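PDB 6TFX: ABC transporter substrate-binding protein from Rhizobium radiobacter, which binds the mannityl-opine mannopinic acid and probably serves as the periplasmic solute-binding component of an ABC importer for such opines. Local coordinates for residues A23-D28 and V365-W370; G9-D14 and Q338-E343. All coordinates share one frame; numbering follows the deposited sequence.

Contacts 1 and 2 bring early parts of the chain up against late ones, and both border the bound opine. Contact 1 is the more buried: the starts of helices 26-35 and 367-374 meet over the ligand carboxylate, touching by van der Waals packing, while directed polar bonds run from each to that group. Contact 2 is partly buried, with Glu-13 and Gln-338 partly exposed at one end; there the loop after strand 5-10 packs against the start of helix 340-353, mainly through apolar groups. Their centres lie about 9 Å apart, and they are joined, since Val-365 O and Gln-338 N, 2.9 Å apart, probably form a hydrogen bond. Strand 5-10 also precedes helix 26-35 in the chain.

Contact 1 (A23-D28 and V365-W370); sequences ATTTSD and VEHAAW. With N72 ((2~{R})-2-[[(3~{R},4~{R},5~{S})-3,4,5,6-tetrakis(oxidanyl)-2-oxidanylidene-hexyl]amino]pentanedioic acid), chain C.
In the opine-binding pocket, Thr-25 and His-367 pack beside each other next to a ligand carboxylate. The methyl CG2 of Thr-25 lies 3.7 Å from His-367 CD2, approaching the ring obliquely, while the ring edge is turned to the ligand: His-367 NE2 donates to N72 OXT at 2.8 Å. Thr-26 N grips the same oxygen at 3.0 Å. Two donors from two separate helix starts thus hold one carboxylate oxygen, and the start of helix 26-35 would probably add favourable electrostatics. As in other family 5 solute-binding proteins, whose two lobes close on the ligand, the contact appears to bridge the cleft, one helix from each side. Threonine suits position 25 because its branches do different work: with chi1 at 68°, OG1 sits between the backbone N and the carbonyl carbon and caps helix 26-35 by accepting from Asp-28 N at 3.2 Å, while CG2 is left to face the histidine. Glu-366 caps the other helix, OE2 accepting from Ala-368 N and OE1 from Ala-369 N, each N-H coming from above the carboxylate plane. The other ring nitrogen, ND1, hydrogen-bonds Ser-337 OG, which helps fix the ring's rotation.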
loop_
_atom_site.group_PDB
_atom_site.type_symbol
_atom_site.label_atom_id
_atom_site.label_comp_id
_atom_site.label_asym_id
_atom_site.label_seq_id
_atom_site.Cartn_x
_atom_site.Cartn_y
_atom_site.Cartn_z
ATOM N N ALA A 23 -0.203 6.066 -8.145
ATOM C CA ALA A 23 -1.033 6.155 -6.946
ATOM C C ALA A 23 -0.440 5.293 -5.832
ATOM O O ALA A 23 -0.263 4.086 -6.015
ATOM C CB ALA A 23 -2.462 5.740 -7.269
ATOM N N THR A 24 -0.088 5.951 -4.704
ATOM C CA THR A 24 0.616 5.327 -3.578
ATOM C C THR A 24 -0.096 5.473 -2.243
ATOM O O THR A 24 -0.104 4.525 -1.460
ATOM C CB THR A 24 2.028 5.924 -3.511
ATOM O OG1 THR A 24 2.697 5.676 -4.756
ATOM C CG2 THR A 24 2.855 5.375 -2.351
ATOM N N THR A 25 -0.691 6.659 -1.969
ATOM C CA THR A 25 -1.383 6.813 -0.689
ATOM C C THR A 25 -2.595 5.873 -0.671
ATOM O O THR A 25 -3.143 5.540 -1.736
ATOM C CB THR A 25 -1.832 8.259 -0.481
ATOM O OG1 THR A 25 -2.844 8.555 -1.432
ATOM C CG2 THR A 25 -0.664 9.274 -0.598
ATOM N N THR A 26 -3.049 5.481 0.529
ATOM C CA THR A 26 -4.230 4.602 0.585
ATOM C C THR A 26 -5.413 5.255 -0.161
ATOM O O THR A 26 -6.127 4.562 -0.903
ATOM C CB THR A 26 -4.624 4.350 2.043
ATOM O OG1 THR A 26 -3.612 3.534 2.622
ATOM C CG2 THR A 26 -5.956 3.608 2.160
ATOM N N SER A 27 -5.620 6.571 0.029
ATOM C CA SER A 27 -6.767 7.222 -0.607
ATOM C C SER A 27 -6.694 7.162 -2.138
ATOM O O SER A 27 -7.687 6.833 -2.788
ATOM C CB SER A 27 -6.909 8.661 -0.141
ATOM O OG SER A 27 -8.108 9.186 -0.689
ATOM N N ASP A 28 -5.523 7.462 -2.713
ATOM C CA ASP A 28 -5.404 7.408 -4.185
ATOM C C ASP A 28 -5.544 5.955 -4.660
ATOM O O ASP A 28 -6.233 5.700 -5.649
ATOM C CB ASP A 28 -4.070 8.002 -4.650
ATOM C CG ASP A 28 -3.959 9.525 -4.633
ATOM O OD1 ASP A 28 -5.002 10.216 -4.399
ATOM O OD2 ASP A 28 -2.843 10.037 -4.869
ATOM N N VAL A 365 3.581 17.424 8.194
ATOM C CA VAL A 365 3.380 17.763 6.788
ATOM C C VAL A 365 2.160 16.976 6.263
ATOM O O VAL A 365 2.013 15.783 6.599
ATOM C CB VAL A 365 4.674 17.470 5.952
ATOM C CG1 VAL A 365 4.428 17.658 4.465
ATOM C CG2 VAL A 365 5.837 18.370 6.380
ATOM N N GLU A 366 1.296 17.620 5.426
ATOM C CA GLU A 366 0.158 16.949 4.814
ATOM C C GLU A 366 0.665 15.649 4.161
ATOM O O GLU A 366 1.758 15.640 3.555
ATOM C CB GLU A 366 -0.530 17.852 3.776
ATOM C CG GLU A 366 -1.748 17.214 3.126
ATOM C CD GLU A 366 -1.423 16.379 1.900
ATOM O OE1 GLU A 366 -0.497 16.766 1.149
ATOM O OE2 GLU A 366 -2.097 15.343 1.686
ATOM N N HIS A 367 -0.116 14.577 4.299
ATOM C CA HIS A 367 0.305 13.222 3.902
ATOM C C HIS A 367 0.915 13.115 2.487
ATOM O O HIS A 367 2.005 12.538 2.335
ATOM C CB HIS A 367 -0.876 12.251 4.067
ATOM C CG HIS A 367 -0.538 10.797 3.907
ATOM N ND1 HIS A 367 0.392 10.176 4.731
ATOM C CD2 HIS A 367 -1.073 9.864 3.076
ATOM C CE1 HIS A 367 0.407 8.901 4.370
ATOM N NE2 HIS A 367 -0.425 8.672 3.348
ATOM N N ALA A 368 0.203 13.602 1.445
ATOM C CA ALA A 368 0.737 13.457 0.081
ATOM C C ALA A 368 2.032 14.257 -0.115
ATOM O O ALA A 368 2.971 13.761 -0.768
ATOM C CB ALA A 368 -0.304 13.873 -0.935
ATOM N N ALA A 369 2.104 15.468 0.484
ATOM C CA ALA A 369 3.318 16.297 0.417
ATOM C C ALA A 369 4.468 15.594 1.149
ATOM O O ALA A 369 5.625 15.680 0.721
ATOM C CB ALA A 369 3.061 17.653 1.063
ATOM N N TRP A 370 4.151 14.942 2.300
ATOM C CA TRP A 370 5.140 14.207 3.087
ATOM C C TRP A 370 5.713 13.053 2.225
ATOM O O TRP A 370 6.930 12.880 2.191
ATOM C CB TRP A 370 4.471 13.670 4.349
ATOM C CG TRP A 370 5.285 12.671 5.116
ATOM C CD1 TRP A 370 6.318 12.924 5.977
ATOM C CD2 TRP A 370 5.107 11.254 5.098
ATOM N NE1 TRP A 370 6.779 11.743 6.521
ATOM C CE2 TRP A 370 6.042 10.701 6.009
ATOM C CE3 TRP A 370 4.219 10.395 4.423
ATOM C CZ2 TRP A 370 6.130 9.317 6.248
ATOM C CZ3 TRP A 370 4.261 9.039 4.700
ATOM C CH2 TRP A 370 5.234 8.504 5.576
HETATM O OAB N72 C . -1.248 4.005 12.566
HETATM C CAF N72 C . -0.478 3.654 11.399
HETATM C CAG N72 C . -0.910 4.304 10.041
HETATM O OAC N72 C . -2.183 4.864 10.078
HETATM C CAH N72 C . -0.510 3.423 8.855
HETATM O OAM N72 C . -0.142 2.107 9.017
HETATM C CAI N72 C . -1.173 3.101 7.531
HETATM O OAD N72 C . -2.578 3.125 7.658
HETATM C CAJ N72 C . -0.548 3.852 6.381
HETATM O OAE N72 C . 0.643 4.239 6.503
HETATM C CAK N72 C . -1.387 4.185 5.114
HETATM N N N72 C . -0.928 3.430 3.973
HETATM C CA N72 C . -0.351 4.052 2.842
HETATM C C N72 C . 0.063 5.494 2.946
HETATM O O N72 C . 1.175 6.072 3.270
HETATM C CB N72 C . 0.667 3.108 2.197
HETATM C CG N72 C . 1.786 3.685 1.328
HETATM C CD N72 C . 2.274 2.719 0.246
HETATM O OE1 N72 C . 1.501 1.852 -0.276
HETATM O OE2 N72 C . 3.461 2.807 -0.137
HETATM O OXT N72 C . -0.961 6.090 2.563
#

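Contact 2 (G9-D14 and Q338-E343). With N72 ((2~{R})-2-[[(3~{R},4~{R},5~{S})-3,4,5,6-tetrakis(oxidanyl)-2-oxidanylidene-hexyl]amino]pentanedioic acid), chain C.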
loop_
_atom_site.group_PDB
_atom_site.type_symbol
_atom_site.label_atom_id
_atom_site.label_comp_id
_atom_site.label_asym_id
_atom_site.label_seq_id
_atom_site.Cartn_x
_atom_site.Cartn_y
_atom_site.Cartn_z
ATOM N N GLY A 9 -16.521 8.842 3.942
ATOM C CA GLY A 9 -15.594 9.812 4.510
ATOM C C GLY A 9 -14.262 9.143 4.744
ATOM O O GLY A 9 -14.216 8.084 5.372
ATOM N N VAL A 10 -13.176 9.750 4.233
ATOM C CA VAL A 10 -11.841 9.155 4.307
ATOM C C VAL A 10 -10.834 10.064 4.961
ATOM O O VAL A 10 -11.032 11.277 5.012
ATOM C CB VAL A 10 -11.344 8.660 2.923
ATOM C CG1 VAL A 10 -12.402 7.776 2.235
ATOM C CG2 VAL A 10 -10.952 9.832 2.021
ATOM N N ALA A 11 -9.731 9.462 5.452
ATOM C CA ALA A 11 -8.643 10.187 6.112
ATOM C C ALA A 11 -7.652 10.615 5.039
ATOM O O ALA A 11 -6.596 10.005 4.853
ATOM C CB ALA A 11 -7.963 9.301 7.145
ATOM N N SER A 12 -8.026 11.635 4.307
ATOM C CA SER A 12 -7.214 12.226 3.244
ATOM C C SER A 12 -7.652 13.657 3.072
ATOM O O SER A 12 -8.808 13.991 3.353
ATOM C CB SER A 12 -7.421 11.480 1.929
ATOM O OG SER A 12 -6.664 12.087 0.894
ATOM N N GLU A 13 -6.740 14.501 2.592
ATOM C CA GLU A 13 -7.015 15.911 2.354
ATOM C C GLU A 13 -7.363 16.197 0.904
ATOM O O GLU A 13 -8.070 17.180 0.654
ATOM C CB GLU A 13 -5.850 16.800 2.840
ATOM C CG GLU A 13 -5.591 16.641 4.341
ATOM C CD GLU A 13 -4.677 17.659 5.003
ATOM O OE1 GLU A 13 -4.802 18.861 4.670
ATOM O OE2 GLU A 13 -3.833 17.262 5.848
ATOM N N ASP A 14 -6.909 15.342 -0.057
ATOM C CA ASP A 14 -7.181 15.581 -1.481
ATOM C C ASP A 14 -6.678 14.416 -2.327
ATOM O O ASP A 14 -6.048 13.494 -1.806
ATOM C CB ASP A 14 -6.434 16.869 -1.950
ATOM C CG ASP A 14 -6.936 17.597 -3.204
ATOM O OD1 ASP A 14 -7.999 17.194 -3.762
ATOM O OD2 ASP A 14 -6.268 18.567 -3.633
ATOM N N GLN A 338 0.753 14.007 8.488
ATOM C CA GLN A 338 -0.455 14.445 9.181
ATOM C C GLN A 338 -1.632 13.470 8.963
ATOM O O GLN A 338 -2.746 13.751 9.429
ATOM C CB GLN A 338 -0.838 15.886 8.828
ATOM C CG GLN A 338 0.067 16.885 9.535
ATOM C CD GLN A 338 -0.297 18.298 9.194
ATOM O OE1 GLN A 338 -0.343 18.677 8.028
ATOM N NE2 GLN A 338 -0.572 19.108 10.210
ATOM N N LEU A 339 -1.393 12.309 8.299
ATOM C CA LEU A 339 -2.428 11.254 8.244
ATOM C C LEU A 339 -2.654 10.918 9.729
ATOM O O LEU A 339 -1.678 10.681 10.440
ATOM C CB LEU A 339 -1.897 10.020 7.491
ATOM C CG LEU A 339 -2.857 8.830 7.398
ATOM C CD1 LEU A 339 -4.062 9.157 6.532
ATOM C CD2 LEU A 339 -2.126 7.610 6.837
ATOM N N PRO A 340 -3.894 10.986 10.267
ATOM C CA PRO A 340 -4.041 10.901 11.736
ATOM C C PRO A 340 -3.458 9.675 12.421
ATOM O O PRO A 340 -2.926 9.810 13.539
ATOM C CB PRO A 340 -5.548 11.019 11.967
ATOM C CG PRO A 340 -6.041 11.786 10.768
ATOM C CD PRO A 340 -5.178 11.332 9.613
ATOM N N GLY A 341 -3.525 8.516 11.762
ATOM C CA GLY A 341 -2.971 7.285 12.322
ATOM C C GLY A 341 -1.452 7.320 12.426
ATOM O O GLY A 341 -0.890 6.880 13.438
ATOM N N LEU A 342 -0.779 7.891 11.401
ATOM C CA LEU A 342 0.684 8.029 11.421
ATOM C C LEU A 342 1.095 9.144 12.386
ATOM O O LEU A 342 2.135 9.055 13.057
ATOM C CB LEU A 342 1.248 8.362 10.025
ATOM C CG LEU A 342 1.359 7.180 9.087
ATOM C CD1 LEU A 342 1.713 7.646 7.681
ATOM C CD2 LEU A 342 2.377 6.135 9.597
ATOM N N GLU A 343 0.304 10.215 12.435
ATOM C CA GLU A 343 0.617 11.309 13.338
ATOM C C GLU A 343 0.517 10.812 14.804
ATOM O O GLU A 343 1.426 11.066 15.593
ATOM C CB GLU A 343 -0.331 12.483 13.080
ATOM C CG GLU A 343 -0.108 13.642 14.036
ATOM C CD GLU A 343 -0.848 14.884 13.586
ATOM O OE1 GLU A 343 -2.091 14.911 13.748
ATOM O OE2 GLU A 343 -0.196 15.811 13.047
HETATM O OAB N72 C . -1.248 4.005 12.566
HETATM C CAF N72 C . -0.478 3.654 11.399
HETATM C CAG N72 C . -0.910 4.304 10.041
HETATM O OAC N72 C . -2.183 4.864 10.078
HETATM C CAH N72 C . -0.510 3.423 8.855
HETATM O OAM N72 C . -0.142 2.107 9.017
HETATM C CAI N72 C . -1.173 3.101 7.531
HETATM O OAD N72 C . -2.578 3.125 7.658
HETATM C CAJ N72 C . -0.548 3.852 6.381
HETATM O OAE N72 C . 0.643 4.239 6.503
HETATM C CAK N72 C . -1.387 4.185 5.114
HETATM N N N72 C . -0.928 3.430 3.973
HETATM C CA N72 C . -0.351 4.052 2.842
HETATM C C N72 C . 0.063 5.494 2.946
HETATM O O N72 C . 1.175 6.072 3.270
HETATM C CB N72 C . 0.667 3.108 2.197
HETATM C CG N72 C . 1.786 3.685 1.328
HETATM C CD N72 C . 2.274 2.719 0.246
HETATM O OE1 N72 C . 1.501 1.852 -0.276
HETATM O OE2 N72 C . 3.461 2.807 -0.137
HETATM O OXT N72 C . -0.961 6.090 2.563
#
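Ala-11 packs against Leu-339 and Pro-340 where an inverse gamma turn, centred on Ala-11 just after strand 5-10, abuts the N-terminus of helix 340-353. The turn is closed by a weak bond from Ser-12 N to Val-10 O, and it carries the methyl of Ala-11 toward the helix start. That methyl lies 4.0 Å from Leu-339 CD1 and 4.2 Å from Pro-340 CD; alanine is small enough for backbone and helix start to come this close. Leu-339 CD1 also rests 3.2 Å from Ala-11 O, a snug approach of a methyl to a carbonyl oxygen. The leucine does two jobs at once. With CG anti to the backbone N (chi1 178°) and chi2 at 67°, its branches diverge: CD1 goes to the alanine, while CD2 goes to the ligand, 3.9 Å from N72 CAK. Proline fits the first turn of the helix, where no earlier carbonyl asks for its missing N-H, and its ring adds apolar surface. Nearer the solvent, Glu-13 OE2 and Gln-338 OE1, both acceptors, come no nearer than 4.4 Å, so this is only loose packing. One turn into the pocket wall, Leu-342 swings CG anti to its carbonyl carbon (chi1 -79°), laying CG and CD2 each 3.8 Å from N72 CAG, an apolar patch against the opine's carbon chain. Between the two leucines, Gly-341 has no side chain to hold the polyol off the helix, and N72 OAC therefore comes within 3.4 Å of Gly-341 CA. The terminal hydroxyl N72 OAB lies 3.0 Å from Gly-341 O, at best a weak and unsettled hydrogen bond to a carbonyl that has further donors in Arg-284 NH2 and Ser-344 OG.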